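Local coordinates for protein class B carbapenemase GOB-18 (Elizabethkingia meningoseptica, PDB 5K0W) that probably hydrolyses beta-lactam antibiotics, carbapenems among them, as a class B3 metallo-beta-lactamase with two zinc ions in its active site, at residues S17-K29 / K133-K146. Residues are numbered along the deposited sequence; the frame is centred on the assembly and turned at random.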
ATOM      1  N   SER A  17      21.413 -13.942  18.584  1.00 34.07           N
ATOM      2  CA  SER A  17      20.213 -13.577  19.332  1.00 34.24           C
ATOM      3  C   SER A  17      19.304 -12.614  18.534  1.00 37.66           C
ATOM      4  O   SER A  17      19.627 -11.435  18.360  1.00 38.41           O
ATOM      5  CB  SER A  17      20.573 -13.008  20.714  1.00 37.55           C
ATOM      6  OG  SER A  17      19.593 -13.263  21.716  1.00 39.73           O
ATOM      7  N   ALA A  18      18.182 -13.129  18.029  1.00 32.58           N
ATOM      8  CA  ALA A  18      17.209 -12.312  17.300  1.00 31.91           C
ATOM      9  C   ALA A  18      15.800 -12.812  17.543  1.00 34.17           C
ATOM     10  O   ALA A  18      15.552 -14.022  17.499  1.00 32.69           O
ATOM     11  CB  ALA A  18      17.511 -12.313  15.805  1.00 32.68           C
ATOM     12  N   GLN A  19      14.874 -11.871  17.810  1.00 31.29           N
ATOM     13  CA  GLN A  19      13.443 -12.146  17.977  1.00 30.75           C
ATOM     14  C   GLN A  19      13.000 -12.779  16.641  1.00 32.90           C
ATOM     15  O   GLN A  19      13.306 -12.244  15.570  1.00 32.77           O
ATOM     16  CB  GLN A  19      12.673 -10.848  18.236  1.00 32.23           C
ATOM     17  CG  GLN A  19      13.168 -10.052  19.451  1.00 53.91           C
ATOM     18  CD  GLN A  19      12.299  -8.853  19.775  1.00 73.11           C
ATOM     19  OE1 GLN A  19      11.354  -8.514  19.052  1.00 68.71           O
ATOM     20  NE2 GLN A  19      12.606  -8.169  20.875  1.00 62.43           N
ATOM     21  N   VAL A  20      12.386 -13.968  16.716  1.00 26.54           N
ATOM     22  CA  VAL A  20      12.008 -14.786  15.574  1.00 24.46           C
ATOM     23  C   VAL A  20      10.814 -14.223  14.805  1.00 25.86           C
ATOM     24  O   VAL A  20       9.779 -13.935  15.405  1.00 23.88           O
ATOM     25  CB  VAL A  20      11.795 -16.267  16.004  1.00 27.98           C
ATOM     26  CG1 VAL A  20      11.487 -17.163  14.808  1.00 28.29           C
ATOM     27  CG2 VAL A  20      13.011 -16.806  16.755  1.00 27.65           C
ATOM     28  N   VAL A  21      10.967 -14.116  13.468  1.00 22.40           N
ATOM     29  CA  VAL A  21       9.939 -13.675  12.524  1.00 22.22           C
ATOM     30  C   VAL A  21       9.202 -14.927  12.013  1.00 30.25           C
ATOM     31  O   VAL A  21       9.863 -15.888  11.620  1.00 32.76           O
ATOM     32  CB  VAL A  21      10.557 -12.868  11.350  1.00 24.30           C
ATOM     33  CG1 VAL A  21       9.504 -12.484  10.314  1.00 23.63           C
ATOM     34  CG2 VAL A  21      11.295 -11.629  11.849  1.00 23.93           C
ATOM     35  N   LYS A  22       7.851 -14.919  12.007  1.00 26.85           N
ATOM     36  CA  LYS A  22       7.055 -16.019  11.469  1.00 27.36           C
ATOM     37  C   LYS A  22       5.733 -15.526  10.872  1.00 34.52           C
ATOM     38  O   LYS A  22       4.836 -15.093  11.611  1.00 34.34           O
ATOM     39  CB  LYS A  22       6.820 -17.125  12.513  1.00 29.69           C
ATOM     40  CG  LYS A  22       6.395 -18.452  11.884  1.00 38.34           C
ATOM     41  CD  LYS A  22       5.363 -19.169  12.720  1.00 41.49           C
ATOM     42  CE  LYS A  22       4.786 -20.351  11.985  1.00 52.09           C
ATOM     43  NZ  LYS A  22       3.731 -21.021  12.788  1.00 66.16           N
ATOM     44  N   GLU A  23       5.618 -15.593   9.533  1.00 33.66           N
ATOM     45  CA  GLU A  23       4.411 -15.194   8.805  1.00 35.26           C
ATOM     46  C   GLU A  23       3.305 -16.220   9.057  1.00 45.06           C
ATOM     47  O   GLU A  23       3.627 -17.395   9.262  1.00 47.56           O
ATOM     48  CB  GLU A  23       4.681 -15.125   7.303  1.00 36.50           C
ATOM     49  CG  GLU A  23       5.567 -13.963   6.891  1.00 45.75           C
ATOM     50  CD  GLU A  23       6.030 -13.950   5.445  1.00 52.10           C
ATOM     51  OE1 GLU A  23       6.053 -15.024   4.802  1.00 50.88           O
ATOM     52  OE2 GLU A  23       6.427 -12.861   4.972  1.00 31.08           O
ATOM     53  N   PRO A  24       2.003 -15.836   9.034  1.00 41.80           N
ATOM     54  CA  PRO A  24       0.954 -16.836   9.256  1.00 41.65           C
ATOM     55  C   PRO A  24       1.038 -18.009   8.283  1.00 48.01           C
ATOM     56  O   PRO A  24       1.507 -17.871   7.140  1.00 47.83           O
ATOM     57  CB  PRO A  24      -0.338 -16.037   9.079  1.00 43.08           C
ATOM     58  CG  PRO A  24       0.041 -14.643   9.383  1.00 47.45           C
ATOM     59  CD  PRO A  24       1.420 -14.492   8.847  1.00 43.05           C
ATOM     60  N   GLU A  25       0.638 -19.184   8.787  1.00 45.90           N
ATOM     61  CA  GLU A  25       0.577 -20.436   8.051  1.00 46.14           C
ATOM     62  C   GLU A  25      -0.624 -20.269   7.086  1.00 50.18           C
ATOM     63  O   GLU A  25      -1.519 -19.447   7.345  1.00 49.68           O
ATOM     64  CB  GLU A  25       0.356 -21.629   9.017  1.00 47.41           C
ATOM     65  CG  GLU A  25       1.508 -21.884   9.982  1.00 57.40           C
ATOM     66  CD  GLU A  25       1.526 -23.202  10.744  1.00 84.51           C
ATOM     67  OE1 GLU A  25       0.732 -24.113  10.409  1.00 88.78           O
ATOM     68  OE2 GLU A  25       2.361 -23.332  11.669  1.00 77.80           O
ATOM     69  N   ASN A  26      -0.620 -20.987   5.969  1.00 46.41           N
ATOM     70  CA  ASN A  26      -1.690 -20.954   4.954  1.00 46.72           C
ATOM     71  C   ASN A  26      -2.052 -19.602   4.254  1.00 49.72           C
ATOM     72  O   ASN A  26      -3.228 -19.233   4.145  1.00 49.01           O
ATOM     73  CB  ASN A  26      -2.949 -21.754   5.367  1.00 50.27           C
ATOM     74  N   MET A  27      -1.029 -18.910   3.746  1.00 45.20           N
ATOM     75  CA  MET A  27      -1.158 -17.658   2.988  1.00 44.03           C
ATOM     76  C   MET A  27      -1.731 -17.957   1.600  1.00 43.05           C
ATOM     77  O   MET A  27      -1.443 -19.031   1.066  1.00 41.88           O
ATOM     78  CB  MET A  27       0.232 -17.079   2.776  1.00 47.10           C
ATOM     79  CG  MET A  27       0.642 -16.064   3.778  1.00 51.57           C
ATOM     80  SD  MET A  27       2.317 -15.577   3.318  1.00 56.83           S
ATOM     81  CE  MET A  27       3.267 -16.815   4.230  1.00 54.09           C
ATOM     82  N   PRO A  28      -2.466 -17.021   0.952  1.00 37.36           N
ATOM     83  CA  PRO A  28      -3.004 -17.317  -0.394  1.00 36.22           C
ATOM     84  C   PRO A  28      -1.911 -17.433  -1.432  1.00 38.72           C
ATOM     85  O   PRO A  28      -0.907 -16.727  -1.342  1.00 39.80           O
ATOM     86  CB  PRO A  28      -3.924 -16.134  -0.701  1.00 38.13           C
ATOM     87  CG  PRO A  28      -4.091 -15.419   0.591  1.00 43.22           C
ATOM     88  CD  PRO A  28      -2.883 -15.684   1.412  1.00 38.76           C
ATOM     89  N   LYS A  29      -2.099 -18.349  -2.397  1.00 32.95           N
ATOM     90  CA  LYS A  29      -1.172 -18.666  -3.484  1.00 31.76           C
ATOM     91  C   LYS A  29      -0.744 -17.426  -4.262  1.00 35.93           C
ATOM     92  O   LYS A  29       0.451 -17.246  -4.513  1.00 35.66           O
ATOM     93  CB  LYS A  29      -1.808 -19.722  -4.413  1.00 33.38           C
ATOM     94  CG  LYS A  29      -1.002 -20.103  -5.664  1.00 44.89           C
ATOM     95  CD  LYS A  29      -1.887 -20.461  -6.869  1.00 52.39           C
ATOM     96  CE  LYS A  29      -2.619 -19.272  -7.451  1.00 60.20           C
ATOM     97  NZ  LYS A  29      -3.197 -19.569  -8.787  1.00 67.85           N
ATOM     98  N   LYS A 133       3.963  -6.952  16.512  1.00 20.88           N
ATOM     99  CA  LYS A 133       3.534  -7.247  17.885  1.00 20.30           C
ATOM    100  C   LYS A 133       2.484  -6.291  18.432  1.00 26.13           C
ATOM    101  O   LYS A 133       1.565  -6.752  19.110  1.00 27.94           O
ATOM    102  CB  LYS A 133       4.717  -7.333  18.849  1.00 21.44           C
ATOM    103  CG  LYS A 133       5.627  -8.529  18.619  1.00 21.86           C
ATOM    104  CD  LYS A 133       6.719  -8.593  19.678  1.00 17.82           C
ATOM    105  CE  LYS A 133       7.845  -7.608  19.476  1.00 23.97           C
ATOM    106  NZ  LYS A 133       8.717  -7.503  20.680  1.00 36.20           N
ATOM    107  N   SER A 134       2.588  -4.979  18.131  1.00 20.30           N
ATOM    108  CA  SER A 134       1.608  -4.011  18.623  1.00 19.54           C
ATOM    109  C   SER A 134       0.320  -3.901  17.805  1.00 23.15           C
ATOM    110  O   SER A 134      -0.563  -3.154  18.208  1.00 23.13           O
ATOM    111  CB  SER A 134       2.244  -2.641  18.815  1.00 22.62           C
ATOM    112  OG  SER A 134       2.717  -2.172  17.568  1.00 31.39           O
ATOM    113  N   ASP A 135       0.182  -4.639  16.688  1.00 20.63           N
ATOM    114  CA  ASP A 135      -1.031  -4.560  15.856  1.00 21.09           C
ATOM    115  C   ASP A 135      -2.274  -5.040  16.614  1.00 23.40           C
ATOM    116  O   ASP A 135      -2.264  -6.141  17.167  1.00 22.18           O
ATOM    117  CB  ASP A 135      -0.864  -5.328  14.531  1.00 23.58           C
ATOM    118  CG  ASP A 135      -1.914  -4.979  13.484  1.00 41.87           C
ATOM    119  OD1 ASP A 135      -3.073  -5.444  13.623  1.00 45.06           O
ATOM    120  OD2 ASP A 135      -1.578  -4.242  12.524  1.00 45.82           O
ATOM    121  N   TYR A 136      -3.337  -4.202  16.634  1.00 18.99           N
ATOM    122  CA  TYR A 136      -4.629  -4.459  17.285  1.00 17.49           C
ATOM    123  C   TYR A 136      -5.284  -5.774  16.847  1.00 20.57           C
ATOM    124  O   TYR A 136      -6.148  -6.305  17.556  1.00 20.53           O
ATOM    125  CB  TYR A 136      -5.575  -3.265  17.077  1.00 17.76           C
ATOM    126  CG  TYR A 136      -6.192  -3.175  15.700  1.00 19.27           C
ATOM    127  CD1 TYR A 136      -5.492  -2.626  14.638  1.00 20.59           C
ATOM    128  CD2 TYR A 136      -7.488  -3.628  15.464  1.00 20.54           C
ATOM    129  CE1 TYR A 136      -6.067  -2.517  13.377  1.00 21.40           C
ATOM    130  CE2 TYR A 136      -8.059  -3.559  14.199  1.00 21.36           C
ATOM    131  CZ  TYR A 136      -7.342  -3.012  13.155  1.00 30.11           C
ATOM    132  OH  TYR A 136      -7.930  -2.919  11.918  1.00 33.43           O
ATOM    133  N   GLU A 137      -4.880  -6.290  15.688  1.00 17.32           N
ATOM    134  CA  GLU A 137      -5.392  -7.557  15.200  1.00 18.58           C
ATOM    135  C   GLU A 137      -4.272  -8.541  14.893  1.00 24.66           C
ATOM    136  O   GLU A 137      -4.337  -9.683  15.341  1.00 25.40           O
ATOM    137  CB  GLU A 137      -6.362  -7.362  14.007  1.00 20.30           C
ATOM    138  CG  GLU A 137      -6.926  -8.639  13.387  1.00 32.93           C
ATOM    139  CD  GLU A 137      -7.910  -9.492  14.172  1.00 59.62           C
ATOM    140  OE1 GLU A 137      -8.240  -9.146  15.330  1.00 52.92           O
ATOM    141  OE2 GLU A 137      -8.370 -10.510  13.607  1.00 60.85           O
ATOM    142  N   MET A 138      -3.240  -8.098  14.161  1.00 21.51           N
ATOM    143  CA  MET A 138      -2.111  -8.938  13.730  1.00 21.01           C
ATOM    144  C   MET A 138      -1.085  -9.302  14.817  1.00 24.47           C
ATOM    145  O   MET A 138      -0.236 -10.160  14.582  1.00 22.17           O
ATOM    146  CB  MET A 138      -1.443  -8.333  12.474  1.00 22.94           C
ATOM    147  CG  MET A 138      -2.382  -8.178  11.296  1.00 26.23           C
ATOM    148  SD  MET A 138      -3.185  -9.731  10.839  1.00 31.18           S
ATOM    149  CE  MET A 138      -1.803 -10.604  10.137  1.00 26.93           C
ATOM    150  N   GLY A 139      -1.186  -8.642  15.978  1.00 22.05           N
ATOM    151  CA  GLY A 139      -0.328  -8.846  17.144  1.00 21.25           C
ATOM    152  C   GLY A 139      -0.449 -10.234  17.742  1.00 24.45           C
ATOM    153  O   GLY A 139       0.536 -10.764  18.265  1.00 23.19           O
ATOM    154  N   LYS A 140      -1.652 -10.857  17.631  1.00 21.22           N
ATOM    155  CA  LYS A 140      -1.921 -12.232  18.097  1.00 19.99           C
ATOM    156  C   LYS A 140      -0.961 -13.265  17.452  1.00 25.41           C
ATOM    157  O   LYS A 140      -0.748 -14.334  18.026  1.00 25.63           O
ATOM    158  CB  LYS A 140      -3.393 -12.632  17.887  1.00 19.76           C
ATOM    159  CG  LYS A 140      -3.859 -12.699  16.438  1.00 26.69           C
ATOM    160  CD  LYS A 140      -5.337 -13.054  16.381  1.00 48.60           C
ATOM    161  CE  LYS A 140      -6.004 -12.676  15.077  1.00 73.61           C
ATOM    162  NZ  LYS A 140      -7.476 -12.925  15.103  1.00 86.49           N
ATOM    163  N   TYR A 141      -0.380 -12.921  16.276  1.00 21.31           N
ATOM    164  CA  TYR A 141       0.575 -13.732  15.525  1.00 21.41           C
ATOM    165  C   TYR A 141       2.043 -13.440  15.912  1.00 25.28           C
ATOM    166  O   TYR A 141       2.951 -14.064  15.359  1.00 26.06           O
ATOM    167  CB  TYR A 141       0.379 -13.518  14.008  1.00 23.04           C
ATOM    168  CG  TYR A 141      -0.993 -13.903  13.507  1.00 25.17           C
ATOM    169  CD1 TYR A 141      -1.323 -15.234  13.279  1.00 27.21           C
ATOM    170  CD2 TYR A 141      -1.962 -12.936  13.255  1.00 25.87           C
ATOM    171  CE1 TYR A 141      -2.597 -15.600  12.844  1.00 28.53           C
ATOM    172  CE2 TYR A 141      -3.239 -13.288  12.820  1.00 27.01           C
ATOM    173  CZ  TYR A 141      -3.554 -14.624  12.623  1.00 37.23           C
ATOM    174  OH  TYR A 141      -4.796 -14.999  12.177  1.00 42.52           O
ATOM    175  N   GLY A 142       2.264 -12.490  16.824  1.00 20.17           N
ATOM    176  CA  GLY A 142       3.596 -12.096  17.257  1.00 20.08           C
ATOM    177  C   GLY A 142       4.330 -11.227  16.249  1.00 25.96           C
ATOM    178  O   GLY A 142       3.830 -10.163  15.869  1.00 25.30           O
ATOM    179  N   VAL A 143       5.540 -11.669  15.830  1.00 22.98           N
ATOM    180  CA  VAL A 143       6.368 -10.960  14.846  1.00 22.14           C
ATOM    181  C   VAL A 143       6.120 -11.601  13.486  1.00 24.80           C
ATOM    182  O   VAL A 143       6.612 -12.709  13.233  1.00 25.91           O
ATOM    183  CB  VAL A 143       7.878 -10.922  15.226  1.00 25.52           C
ATOM    184  CG1 VAL A 143       8.701 -10.207  14.158  1.00 25.77           C
ATOM    185  CG2 VAL A 143       8.107 -10.277  16.587  1.00 24.85           C
ATOM    186  N   THR A 144       5.330 -10.924  12.637  1.00 18.86           N
ATOM    187  CA  THR A 144       4.961 -11.392  11.288  1.00 18.42           C
ATOM    188  C   THR A 144       5.893 -10.862  10.195  1.00 22.62           C
ATOM    189  O   THR A 144       5.849 -11.341   9.064  1.00 23.18           O
ATOM    190  CB  THR A 144       3.492 -11.072  10.963  1.00 24.64           C
ATOM    191  OG1 THR A 144       3.179  -9.756  11.411  1.00 26.42           O
ATOM    192  CG2 THR A 144       2.528 -12.079  11.553  1.00 19.74           C
ATOM    193  N   PHE A 145       6.721  -9.872  10.524  1.00 18.76           N
ATOM    194  CA  PHE A 145       7.653  -9.278   9.576  1.00 18.64           C
ATOM    195  C   PHE A 145       8.838  -8.675  10.318  1.00 24.78           C
ATOM    196  O   PHE A 145       8.699  -8.285  11.487  1.00 23.23           O
ATOM    197  CB  PHE A 145       6.948  -8.222   8.693  1.00 20.14           C
ATOM    198  CG  PHE A 145       6.477  -6.978   9.407  1.00 21.10           C
ATOM    199  CD1 PHE A 145       5.195  -6.908   9.945  1.00 24.20           C
ATOM    200  CD2 PHE A 145       7.286  -5.853   9.481  1.00 22.37           C
ATOM    201  CE1 PHE A 145       4.747  -5.745  10.565  1.00 24.89           C
ATOM    202  CE2 PHE A 145       6.846  -4.697  10.116  1.00 25.42           C
ATOM    203  CZ  PHE A 145       5.573  -4.644  10.645  1.00 23.86           C
ATOM    204  N   LYS A 146       9.999  -8.580   9.629  1.00 23.17           N
ATOM    205  CA  LYS A 146      11.233  -8.007  10.187  1.00 23.25           C
ATOM    206  C   LYS A 146      10.969  -6.575  10.598  1.00 25.05           C
ATOM    207  O   LYS A 146      10.656  -5.754   9.734  1.00 24.94           O
ATOM    208  CB  LYS A 146      12.373  -8.011   9.153  1.00 26.36           C
ATOM    209  CG  LYS A 146      13.131  -9.313   8.966  1.00 41.84           C
ATOM    210  CD  LYS A 146      14.003  -9.178   7.702  1.00 49.36           C
ATOM    211  CE  LYS A 146      15.084 -10.213   7.569  1.00 60.72           C
ATOM    212  NZ  LYS A 146      16.234  -9.688   6.784  1.00 73.34           N
TER
HETATM  213  O   HOH W   1       7.262 -14.231  17.205  1.00 33.13           O
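Lys-22 N donates to Val-143 O at 2.8 Å in a nearly straight backbone bond (174° at the hydrogen), which ties the extended N-terminal segment 17-29 to the loop between helix 125-129 and strand 152-154. The same carbonyl also receives a CA-H...O contact from Val-21, and a water spans the join, donating to Val-20 O and accepting weakly from Val-143 N. At the outer end, Lys-133 NZ reaches Gln-19 OE1 at 3.3 Å, a weak bond between two side chains that cross almost perpendicularly.

Apolar contacts lie beside these polar links. A chi1 of 176° sets Val-21 CG1 anti to the backbone N and CG2 anti to the carbonyl carbon, turning the two methyls to different parts of the loop: CG1 lies 3.8 Å from Phe-145 CA, whereas CG2 meets Val-143 CG1, also at 3.8 Å, and the CG of Lys-146. Further along, the Pro-24 ring sets CD 3.8 Å from Thr-144 CG2 and holds CG over one face of the Tyr-141 ring, displaced toward its rim.

Pro-24 and Met-138 both touch Tyr-101, in the helix 101-104 that carries the zinc ligands Asp-102 and His-103, while Glu-23 OE2 accepts from Ala-71 N. The N-terminal segment is thus laid against the loop at the surface near the dizinc site, held by one direct backbone hydrogen bond of good geometry and by packing of valine methyls and the Pro-24 ring.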